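Local coordinates for hypothetical methylmalonyl-CoA decarboxylase alpha subunit (Sulfolobus tokodaii, PDB 1X0U), which is probably a carboxyl transferase subunit of the ClpP/crotonase superfamily, likely part of a multisubunit biotin-dependent enzyme, and assembles as six copies, at residues 193-204 with 215-225; 330-341 with 364-373. All coordinates share one frame; numbering follows the deposited sequence.

Contact 1: residues 193-204 with 215-225; sequences GDAYYMFVTGPE and SFQDLGGAVVH
Strand 197-199, which forms a small parallel sheet with strand 173-175 beside strands 187-191 and 234-236 of a large mixed sheet, packs here on helix 216-220, their axes 59° apart, and on the start of helix 222-229. In this strand-on-helix contact Tyr197, Met198 and Phe199 meet Phe216, Gln217, Leu219, Gly220 and His225. Two hydrogen bonds grip Met198 from the second segment: its N donates to Gly220 O at 2.8 Å, and its O accepts from His225 NE2 at 2.6 Å. The acceptor lies near the imidazole plane, at the ring's edge. His225 ND1 is paired in turn with Ser229, which helps to fix the ring's rotation. Glycine suits position 220, since a side chain there would run into Met198 O.

Beside this, the amide of Gln217 reaches the type I turn Gly193-Tyr196. A chain bent at chi2 (-57°) brings NE2 to Tyr196 O at 2.9 Å, an almost straight bond lying in the amide plane, although the donor stands well above the carbonyl plane. One water joins Gln217 OE1 to Ala222 N and Gly193 N; another lies between Gln217 NE2 and Asp194 O.

Aromatic and aliphatic side chains make up the other flank. Phe216 CB sits over one face of the Tyr197 ring, while the two ring planes, 30° apart, are displaced along each other with little face-to-face overlap. Leu219 CD2 covers a face of Phe199, 4.1 Å from the ring centroid, and also touches Pro203 CG at 3.6 Å. Pro203, stiff and apolar in the first turn of its helix, meets the Phe216 ring at its edge.

Glu379 and Thr376 of the second subunit pack on Phe199 and Leu219, respectively. The arrangement is consistent with the crotonase-like fold of carboxyl transferase domains.

Contact 2: residues 330-341 with 364-373; sequences VANNPEEFGGSI and ISLVDTPGYV
Ile341 N donates to Gly371 O at 2.7 Å, the shortest hydrogen bond across the contact, and Val373 N returns one to Ile341 O, so the two chains pair again beyond the strands. Phe337 O receives two donors from Ser340, its backbone N and its OG, the hydroxyl at 2.8 Å; this small polar side chain closes the tight bend. Ser340 OG also touches Pro370 CG at 3.4 Å. Thr369 OG1, placed anti to its own N (chi1 175°), donates to Gly339 O from above the carbonyl plane. Gly339 has positive phi, and a side chain here would meet Asp368 O. Val373 CG2 lies over the centre of the Phe337 ring, 3.7 Å from its centroid, and the Ile341 and Tyr372 side chains run alongside each other in the same direction.

Toward the start of both segments, strands 330-332 and 364-369 run parallel, joined by backbone hydrogen bonds from Val330 N to Ile364 O and from Leu366 N to Val330 O. Small Ala331 leaves room for Leu366, their CB atoms 3.6 Å apart. These strands flank helix 343-358 in sequence, as a beta-alpha-beta crossover; helix 291-298 covers Ala331 and Leu366, helix 411-416 packs on Ile341 and Tyr372, and strand 401-406 continues the sheet beside 364-369.

Both segments of contact 1 precede those of contact 2 in the sequence, and the centres of the two contacts lie about 31 Å apart, with the nearest atoms about 14 Å apart. They share no sheet. Contact 1 borders the seven-stranded mixed sheet that includes strands 187-191 and 234-236, whereas contact 2 lies within a second seven-stranded mixed sheet, between strands 325-332 and 363-369. The matching order of directions in these sheets suits two related crotonase-like halves in one chain. The assembly brings the two regions together between copies: Val200 from contact 1 packs on Tyr372 of the second subunit, a residue of contact 2, so both regions take part in the subunit interface.

Contact 1: residues 193-204 with 215-225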
loop_
_atom_site.group_PDB
_atom_site.type_symbol
_atom_site.label_atom_id
_atom_site.label_comp_id
_atom_site.label_asym_id
_atom_site.label_seq_id
_atom_site.Cartn_x
_atom_site.Cartn_y
_atom_site.Cartn_z
ATOM N N GLY A 193 -46.875 -16.459 7.848
ATOM C CA GLY A 193 -47.637 -17.607 8.290
ATOM C C GLY A 193 -47.513 -17.754 9.793
ATOM O O GLY A 193 -46.665 -17.119 10.432
ATOM N N ASP A 194 -48.358 -18.606 10.355
ATOM C CA ASP A 194 -48.372 -18.852 11.789
ATOM C C ASP A 194 -47.018 -19.286 12.335
ATOM O O ASP A 194 -46.652 -18.908 13.446
ATOM C CB ASP A 194 -49.402 -19.932 12.123
ATOM C CG ASP A 194 -49.464 -20.221 13.603
ATOM O OD1 ASP A 194 -49.939 -19.346 14.355
ATOM O OD2 ASP A 194 -49.023 -21.310 14.016
ATOM N N ALA A 195 -46.297 -20.083 11.548
ATOM C CA ALA A 195 -44.990 -20.626 11.917
ATOM C C ALA A 195 -43.776 -19.701 11.765
ATOM O O ALA A 195 -42.656 -20.080 12.119
ATOM C CB ALA A 195 -44.741 -21.890 11.133
ATOM N N TYR A 196 -43.977 -18.496 11.251
ATOM C CA TYR A 196 -42.843 -17.599 11.072
ATOM C C TYR A 196 -43.019 -16.275 11.789
ATOM O O TYR A 196 -44.036 -15.612 11.650
ATOM C CB TYR A 196 -42.608 -17.326 9.587
ATOM C CG TYR A 196 -42.739 -18.545 8.718
ATOM C CD1 TYR A 196 -43.951 -18.862 8.103
ATOM C CD2 TYR A 196 -41.653 -19.393 8.511
ATOM C CE1 TYR A 196 -44.071 -19.998 7.296
ATOM C CE2 TYR A 196 -41.766 -20.524 7.716
ATOM C CZ TYR A 196 -42.972 -20.821 7.108
ATOM O OH TYR A 196 -43.060 -21.922 6.286
ATOM N N TYR A 197 -42.013 -15.893 12.559
ATOM C CA TYR A 197 -42.046 -14.632 13.268
ATOM C C TYR A 197 -40.694 -14.355 13.873
ATOM O O TYR A 197 -39.806 -15.201 13.844
ATOM C CB TYR A 197 -43.116 -14.661 14.362
ATOM C CG TYR A 197 -42.988 -15.784 15.372
ATOM C CD1 TYR A 197 -42.044 -15.728 16.395
ATOM C CD2 TYR A 197 -43.873 -16.876 15.347
ATOM C CE1 TYR A 197 -41.985 -16.721 17.382
ATOM C CE2 TYR A 197 -43.821 -17.875 16.326
ATOM C CZ TYR A 197 -42.875 -17.787 17.343
ATOM O OH TYR A 197 -42.825 -18.753 18.322
ATOM N N MET A 198 -40.519 -13.149 14.379
ATOM C CA MET A 198 -39.277 -12.815 15.042
ATOM C C MET A 198 -39.442 -11.603 15.929
ATOM O O MET A 198 -40.099 -10.626 15.568
ATOM C CB MET A 198 -38.109 -12.654 14.040
ATOM C CG MET A 198 -38.145 -11.541 13.014
ATOM S SD MET A 198 -36.679 -11.690 11.897
ATOM C CE MET A 198 -37.395 -11.859 10.371
ATOM N N PHE A 199 -38.893 -11.711 17.132
ATOM C CA PHE A 199 -38.948 -10.638 18.109
ATOM C C PHE A 199 -37.821 -10.819 19.116
ATOM O O PHE A 199 -37.364 -11.935 19.339
ATOM C CB PHE A 199 -40.315 -10.602 18.816
ATOM C CG PHE A 199 -40.869 -11.956 19.179
ATOM C CD1 PHE A 199 -42.013 -12.439 18.551
ATOM C CD2 PHE A 199 -40.273 -12.736 20.164
ATOM C CE1 PHE A 199 -42.559 -13.678 18.899
ATOM C CE2 PHE A 199 -40.809 -13.975 20.520
ATOM C CZ PHE A 199 -41.956 -14.448 19.886
ATOM N N VAL A 200 -37.351 -9.719 19.696
ATOM C CA VAL A 200 -36.263 -9.775 20.672
ATOM C C VAL A 200 -36.750 -10.414 21.969
ATOM O O VAL A 200 -36.109 -11.318 22.508
ATOM C CB VAL A 200 -35.710 -8.361 20.974
ATOM C CG1 VAL A 200 -34.620 -8.436 22.030
ATOM C CG2 VAL A 200 -35.161 -7.736 19.693
ATOM N N THR A 201 -37.895 -9.936 22.450
ATOM C CA THR A 201 -38.501 -10.434 23.675
ATOM C C THR A 201 -39.864 -11.051 23.373
ATOM O O THR A 201 -40.708 -10.431 22.730
ATOM C CB THR A 201 -38.706 -9.303 24.691
ATOM O OG1 THR A 201 -37.471 -8.605 24.887
ATOM C CG2 THR A 201 -39.184 -9.866 26.018
ATOM N N GLY A 202 -40.076 -12.272 23.847
ATOM C CA GLY A 202 -41.337 -12.946 23.605
ATOM C C GLY A 202 -42.534 -12.306 24.284
ATOM O O GLY A 202 -42.370 -11.437 25.145
ATOM N N PRO A 203 -43.762 -12.720 23.908
ATOM C CA PRO A 203 -45.024 -12.210 24.461
ATOM C C PRO A 203 -45.177 -12.511 25.955
ATOM O O PRO A 203 -45.699 -11.693 26.720
ATOM C CB PRO A 203 -46.086 -12.934 23.628
ATOM C CG PRO A 203 -45.394 -13.176 22.323
ATOM C CD PRO A 203 -44.026 -13.627 22.776
ATOM N N GLU A 204 -44.723 -13.696 26.354
ATOM C CA GLU A 204 -44.808 -14.130 27.741
ATOM C C GLU A 204 -44.197 -13.118 28.709
ATOM O O GLU A 204 -44.775 -12.832 29.762
ATOM C CB GLU A 204 -44.134 -15.501 27.914
ATOM C CG GLU A 204 -42.787 -15.659 27.210
ATOM C CD GLU A 204 -42.915 -16.103 25.758
ATOM O OE1 GLU A 204 -43.593 -15.413 24.973
ATOM O OE2 GLU A 204 -42.332 -17.148 25.397
ATOM N N SER A 215 -50.378 -11.909 20.562
ATOM C CA SER A 215 -50.074 -13.134 19.833
ATOM C C SER A 215 -48.681 -13.028 19.213
ATOM O O SER A 215 -48.122 -11.935 19.116
ATOM C CB SER A 215 -51.113 -13.336 18.725
ATOM O OG SER A 215 -50.784 -14.439 17.899
ATOM N N PHE A 216 -48.127 -14.162 18.790
ATOM C CA PHE A 216 -46.804 -14.167 18.173
ATOM C C PHE A 216 -46.801 -13.369 16.867
ATOM O O PHE A 216 -45.886 -12.583 16.618
ATOM C CB PHE A 216 -46.331 -15.600 17.895
ATOM C CG PHE A 216 -46.110 -16.427 19.136
ATOM C CD1 PHE A 216 -45.616 -15.850 20.301
ATOM C CD2 PHE A 216 -46.363 -17.794 19.125
ATOM C CE1 PHE A 216 -45.383 -16.616 21.432
ATOM C CE2 PHE A 216 -46.132 -18.569 20.252
ATOM C CZ PHE A 216 -45.640 -17.979 21.406
ATOM N N GLN A 217 -47.828 -13.574 16.045
ATOM C CA GLN A 217 -47.957 -12.876 14.764
ATOM C C GLN A 217 -48.146 -11.371 14.924
ATOM O O GLN A 217 -47.648 -10.590 14.114
ATOM C CB GLN A 217 -49.131 -13.453 13.963
ATOM C CG GLN A 217 -48.870 -14.850 13.430
ATOM C CD GLN A 217 -47.625 -14.895 12.566
ATOM O OE1 GLN A 217 -47.587 -14.319 11.480
ATOM N NE2 GLN A 217 -46.593 -15.572 13.054
ATOM N N ASP A 218 -48.873 -10.962 15.959
ATOM C CA ASP A 218 -49.109 -9.545 16.191
ATOM C C ASP A 218 -47.891 -8.855 16.796
ATOM O O ASP A 218 -47.776 -7.624 16.727
ATOM C CB ASP A 218 -50.317 -9.337 17.104
ATOM C CG ASP A 218 -51.622 -9.719 16.436
ATOM O OD1 ASP A 218 -51.623 -9.900 15.202
ATOM O OD2 ASP A 218 -52.649 -9.825 17.142
ATOM N N LEU A 219 -46.988 -9.643 17.383
ATOM C CA LEU A 219 -45.785 -9.080 17.981
ATOM C C LEU A 219 -44.642 -8.995 16.972
ATOM O O LEU A 219 -43.928 -7.988 16.914
ATOM C CB LEU A 219 -45.340 -9.905 19.191
ATOM C CG LEU A 219 -44.141 -9.333 19.965
ATOM C CD1 LEU A 219 -44.500 -7.950 20.510
ATOM C CD2 LEU A 219 -43.741 -10.278 21.106
ATOM N N GLY A 220 -44.468 -10.049 16.175
ATOM C CA GLY A 220 -43.391 -10.051 15.198
ATOM C C GLY A 220 -43.599 -10.945 13.988
ATOM O O GLY A 220 -42.666 -11.602 13.534
ATOM N N GLY A 221 -44.819 -10.974 13.460
ATOM C CA GLY A 221 -45.095 -11.794 12.290
ATOM C C GLY A 221 -44.502 -11.130 11.061
ATOM O O GLY A 221 -44.106 -9.964 11.116
ATOM N N ALA A 222 -44.430 -11.860 9.955
ATOM C CA ALA A 222 -43.864 -11.317 8.729
ATOM C C ALA A 222 -44.461 -9.959 8.354
ATOM O O ALA A 222 -43.749 -9.044 7.931
ATOM C CB ALA A 222 -44.057 -12.300 7.593
ATOM N N VAL A 223 -45.768 -9.818 8.528
ATOM C CA VAL A 223 -46.426 -8.574 8.177
ATOM C C VAL A 223 -45.938 -7.372 8.998
ATOM O O VAL A 223 -45.662 -6.313 8.431
ATOM C CB VAL A 223 -47.958 -8.715 8.284
ATOM C CG1 VAL A 223 -48.617 -7.394 7.987
ATOM C CG2 VAL A 223 -48.448 -9.763 7.305
ATOM N N VAL A 224 -45.806 -7.524 10.315
ATOM C CA VAL A 224 -45.342 -6.399 11.119
ATOM C C VAL A 224 -43.962 -5.912 10.681
ATOM O O VAL A 224 -43.726 -4.710 10.611
ATOM C CB VAL A 224 -45.260 -6.726 12.634
ATOM C CG1 VAL A 224 -46.596 -7.254 13.147
ATOM C CG2 VAL A 224 -44.157 -7.709 12.890
ATOM N N HIS A 225 -43.060 -6.841 10.370
ATOM C CA HIS A 225 -41.706 -6.472 9.981
ATOM C C HIS A 225 -41.540 -5.994 8.535
ATOM O O HIS A 225 -40.656 -5.186 8.248
ATOM C CB HIS A 225 -40.743 -7.627 10.259
ATOM C CG HIS A 225 -40.659 -8.007 11.704
ATOM N ND1 HIS A 225 -40.484 -7.078 12.709
ATOM C CD2 HIS A 225 -40.725 -9.212 12.316
ATOM C CE1 HIS A 225 -40.450 -7.696 13.877
ATOM N NE2 HIS A 225 -40.594 -8.992 13.665
HETATM O O HOH W 1 -45.429 -14.495 9.631
HETATM O O HOH W 2 -47.523 -17.331 15.324
#

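Contact 2: residues 330-341 with 364-373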
loop_
_atom_site.group_PDB
_atom_site.type_symbol
_atom_site.label_atom_id
_atom_site.label_comp_id
_atom_site.label_asym_id
_atom_site.label_seq_id
_atom_site.Cartn_x
_atom_site.Cartn_y
_atom_site.Cartn_z
ATOM N N VAL A 330 -33.585 4.401 -7.035
ATOM C CA VAL A 330 -34.185 5.088 -5.906
ATOM C C VAL A 330 -35.124 6.082 -6.572
ATOM O O VAL A 330 -34.684 6.949 -7.340
ATOM C CB VAL A 330 -33.134 5.839 -5.073
ATOM C CG1 VAL A 330 -33.790 6.503 -3.869
ATOM C CG2 VAL A 330 -32.065 4.875 -4.621
ATOM N N ALA A 331 -36.418 5.957 -6.293
ATOM C CA ALA A 331 -37.392 6.836 -6.927
ATOM C C ALA A 331 -38.537 7.202 -6.001
ATOM O O ALA A 331 -39.150 6.325 -5.402
ATOM C CB ALA A 331 -37.924 6.159 -8.188
ATOM N N ASN A 332 -38.824 8.495 -5.885
ATOM C CA ASN A 332 -39.905 8.964 -5.028
ATOM C C ASN A 332 -41.246 8.478 -5.564
ATOM O O ASN A 332 -41.459 8.421 -6.776
ATOM C CB ASN A 332 -39.890 10.484 -4.946
ATOM C CG ASN A 332 -38.540 11.021 -4.513
ATOM O OD1 ASN A 332 -38.090 10.781 -3.386
ATOM N ND2 ASN A 332 -37.876 11.733 -5.410
ATOM N N ASN A 333 -42.139 8.108 -4.654
ATOM C CA ASN A 333 -43.450 7.593 -5.037
ATOM C C ASN A 333 -44.513 8.628 -4.720
ATOM O O ASN A 333 -44.798 8.897 -3.555
ATOM C CB ASN A 333 -43.742 6.289 -4.281
ATOM C CG ASN A 333 -45.039 5.625 -4.726
ATOM O OD1 ASN A 333 -45.450 4.600 -4.172
ATOM N ND2 ASN A 333 -45.683 6.200 -5.725
ATOM N N PRO A 334 -45.106 9.230 -5.761
ATOM C CA PRO A 334 -46.150 10.254 -5.627
ATOM C C PRO A 334 -47.408 9.718 -4.941
ATOM O O PRO A 334 -48.111 10.446 -4.242
ATOM C CB PRO A 334 -46.434 10.655 -7.077
ATOM C CG PRO A 334 -45.175 10.304 -7.812
ATOM C CD PRO A 334 -44.786 8.990 -7.177
ATOM N N GLU A 335 -47.674 8.437 -5.148
ATOM C CA GLU A 335 -48.847 7.778 -4.589
ATOM C C GLU A 335 -48.877 7.615 -3.064
ATOM O O GLU A 335 -49.916 7.289 -2.506
ATOM C CB GLU A 335 -49.018 6.424 -5.264
ATOM C CG GLU A 335 -49.334 6.540 -6.736
ATOM C CD GLU A 335 -49.283 5.210 -7.462
ATOM O OE1 GLU A 335 -49.807 5.152 -8.593
ATOM O OE2 GLU A 335 -48.716 4.235 -6.907
ATOM N N GLU A 336 -47.754 7.851 -2.390
ATOM C CA GLU A 336 -47.714 7.733 -0.929
ATOM C C GLU A 336 -47.044 8.973 -0.357
ATOM O O GLU A 336 -45.919 9.281 -0.722
ATOM C CB GLU A 336 -46.950 6.461 -0.515
ATOM C CG GLU A 336 -46.893 6.194 0.985
ATOM C CD GLU A 336 -48.268 6.021 1.627
ATOM O OE1 GLU A 336 -49.209 5.584 0.924
ATOM O OE2 GLU A 336 -48.404 6.313 2.842
ATOM N N PHE A 337 -47.739 9.683 0.532
ATOM C CA PHE A 337 -47.206 10.905 1.132
ATOM C C PHE A 337 -46.842 11.950 0.052
ATOM O O PHE A 337 -46.059 12.874 0.294
ATOM C CB PHE A 337 -45.968 10.587 1.987
ATOM C CG PHE A 337 -46.289 10.171 3.404
ATOM C CD1 PHE A 337 -45.539 9.185 4.038
ATOM C CD2 PHE A 337 -47.323 10.776 4.105
ATOM C CE1 PHE A 337 -45.822 8.808 5.358
ATOM C CE2 PHE A 337 -47.614 10.410 5.419
ATOM C CZ PHE A 337 -46.861 9.423 6.046
ATOM N N GLY A 338 -47.428 11.799 -1.135
ATOM C CA GLY A 338 -47.152 12.726 -2.212
ATOM C C GLY A 338 -45.688 12.708 -2.609
ATOM O O GLY A 338 -45.212 13.639 -3.239
ATOM N N GLY A 339 -44.973 11.648 -2.240
ATOM C CA GLY A 339 -43.564 11.557 -2.583
ATOM C C GLY A 339 -42.676 12.234 -1.557
ATOM O O GLY A 339 -41.462 12.260 -1.698
ATOM N N SER A 340 -43.290 12.809 -0.532
ATOM C CA SER A 340 -42.541 13.466 0.525
ATOM C C SER A 340 -41.682 12.407 1.204
ATOM O O SER A 340 -42.132 11.272 1.427
ATOM C CB SER A 340 -43.490 14.090 1.544
ATOM O OG SER A 340 -44.358 15.024 0.925
ATOM N N ILE A 341 -40.447 12.770 1.519
ATOM C CA ILE A 341 -39.548 11.836 2.167
ATOM C C ILE A 341 -39.893 11.796 3.650
ATOM O O ILE A 341 -40.358 12.785 4.228
ATOM C CB ILE A 341 -38.065 12.218 1.914
ATOM C CG1 ILE A 341 -37.183 11.699 3.045
ATOM C CG2 ILE A 341 -37.940 13.716 1.731
ATOM C CD1 ILE A 341 -37.058 10.227 3.074
ATOM N N ILE A 364 -29.406 4.800 -9.866
ATOM C CA ILE A 364 -30.198 5.744 -10.635
ATOM C C ILE A 364 -31.272 6.380 -9.768
ATOM O O ILE A 364 -32.065 5.678 -9.134
ATOM C CB ILE A 364 -30.904 5.063 -11.825
ATOM C CG1 ILE A 364 -29.867 4.507 -12.803
ATOM C CG2 ILE A 364 -31.800 6.069 -12.539
ATOM C CD1 ILE A 364 -28.935 5.571 -13.356
ATOM N N SER A 365 -31.299 7.711 -9.741
ATOM C CA SER A 365 -32.324 8.431 -8.996
ATOM C C SER A 365 -33.362 9.006 -9.972
ATOM O O SER A 365 -33.014 9.578 -11.007
ATOM C CB SER A 365 -31.720 9.586 -8.192
ATOM O OG SER A 365 -30.819 9.123 -7.208
ATOM N N LEU A 366 -34.635 8.832 -9.633
ATOM C CA LEU A 366 -35.745 9.353 -10.421
ATOM C C LEU A 366 -36.439 10.214 -9.386
ATOM O O LEU A 366 -36.959 9.709 -8.392
ATOM C CB LEU A 366 -36.642 8.208 -10.909
ATOM C CG LEU A 366 -35.876 7.212 -11.791
ATOM C CD1 LEU A 366 -36.671 5.934 -11.988
ATOM C CD2 LEU A 366 -35.560 7.861 -13.110
ATOM N N VAL A 367 -36.444 11.521 -9.622
ATOM C CA VAL A 367 -36.981 12.459 -8.652
ATOM C C VAL A 367 -38.329 13.120 -8.873
ATOM O O VAL A 367 -38.665 13.545 -9.981
ATOM C CB VAL A 367 -35.948 13.593 -8.405
ATOM C CG1 VAL A 367 -36.419 14.504 -7.266
ATOM C CG2 VAL A 367 -34.581 12.986 -8.102
ATOM N N ASP A 368 -39.073 13.225 -7.773
ATOM C CA ASP A 368 -40.373 13.883 -7.728
ATOM C C ASP A 368 -40.789 13.913 -6.272
ATOM O O ASP A 368 -41.651 13.165 -5.836
ATOM C CB ASP A 368 -41.426 13.146 -8.567
ATOM C CG ASP A 368 -42.719 13.938 -8.692
ATOM O OD1 ASP A 368 -42.727 15.129 -8.299
ATOM O OD2 ASP A 368 -43.723 13.373 -9.185
ATOM N N THR A 369 -40.141 14.784 -5.516
ATOM C CA THR A 369 -40.412 14.914 -4.098
ATOM C C THR A 369 -40.492 16.390 -3.721
ATOM O O THR A 369 -39.631 17.186 -4.101
ATOM C CB THR A 369 -39.311 14.197 -3.269
ATOM O OG1 THR A 369 -39.533 14.427 -1.874
ATOM C CG2 THR A 369 -37.918 14.697 -3.666
ATOM N N PRO A 370 -41.541 16.772 -2.980
ATOM C CA PRO A 370 -41.788 18.140 -2.527
ATOM C C PRO A 370 -41.106 18.485 -1.206
ATOM O O PRO A 370 -41.130 19.637 -0.775
ATOM C CB PRO A 370 -43.301 18.168 -2.392
ATOM C CG PRO A 370 -43.563 16.825 -1.794
ATOM C CD PRO A 370 -42.684 15.904 -2.629
ATOM N N GLY A 371 -40.510 17.487 -0.557
ATOM C CA GLY A 371 -39.860 17.731 0.720
ATOM C C GLY A 371 -40.097 16.591 1.694
ATOM O O GLY A 371 -40.234 15.454 1.278
ATOM N N TYR A 372 -40.160 16.897 2.988
ATOM C CA TYR A 372 -40.357 15.875 4.013
ATOM C C TYR A 372 -41.731 15.940 4.658
ATOM O O TYR A 372 -42.404 16.959 4.579
ATOM C CB TYR A 372 -39.276 16.006 5.100
ATOM C CG TYR A 372 -37.869 15.825 4.565
ATOM C CD1 TYR A 372 -37.284 16.794 3.739
ATOM C CD2 TYR A 372 -37.161 14.638 4.794
ATOM C CE1 TYR A 372 -36.041 16.573 3.145
ATOM C CE2 TYR A 372 -35.928 14.414 4.210
ATOM C CZ TYR A 372 -35.378 15.379 3.380
ATOM O OH TYR A 372 -34.202 15.122 2.731
ATOM N N VAL A 373 -42.143 14.840 5.290
ATOM C CA VAL A 373 -43.429 14.777 5.985
ATOM C C VAL A 373 -43.312 15.616 7.249
ATOM O O VAL A 373 -42.476 15.348 8.102
ATOM C CB VAL A 373 -43.787 13.330 6.374
ATOM C CG1 VAL A 373 -45.000 13.318 7.298
ATOM C CG2 VAL A 373 -44.062 12.516 5.121
HETATM O O HOH W 3 -44.553 13.390 -5.936
HETATM O O HOH W 4 -43.108 17.303 1.671
#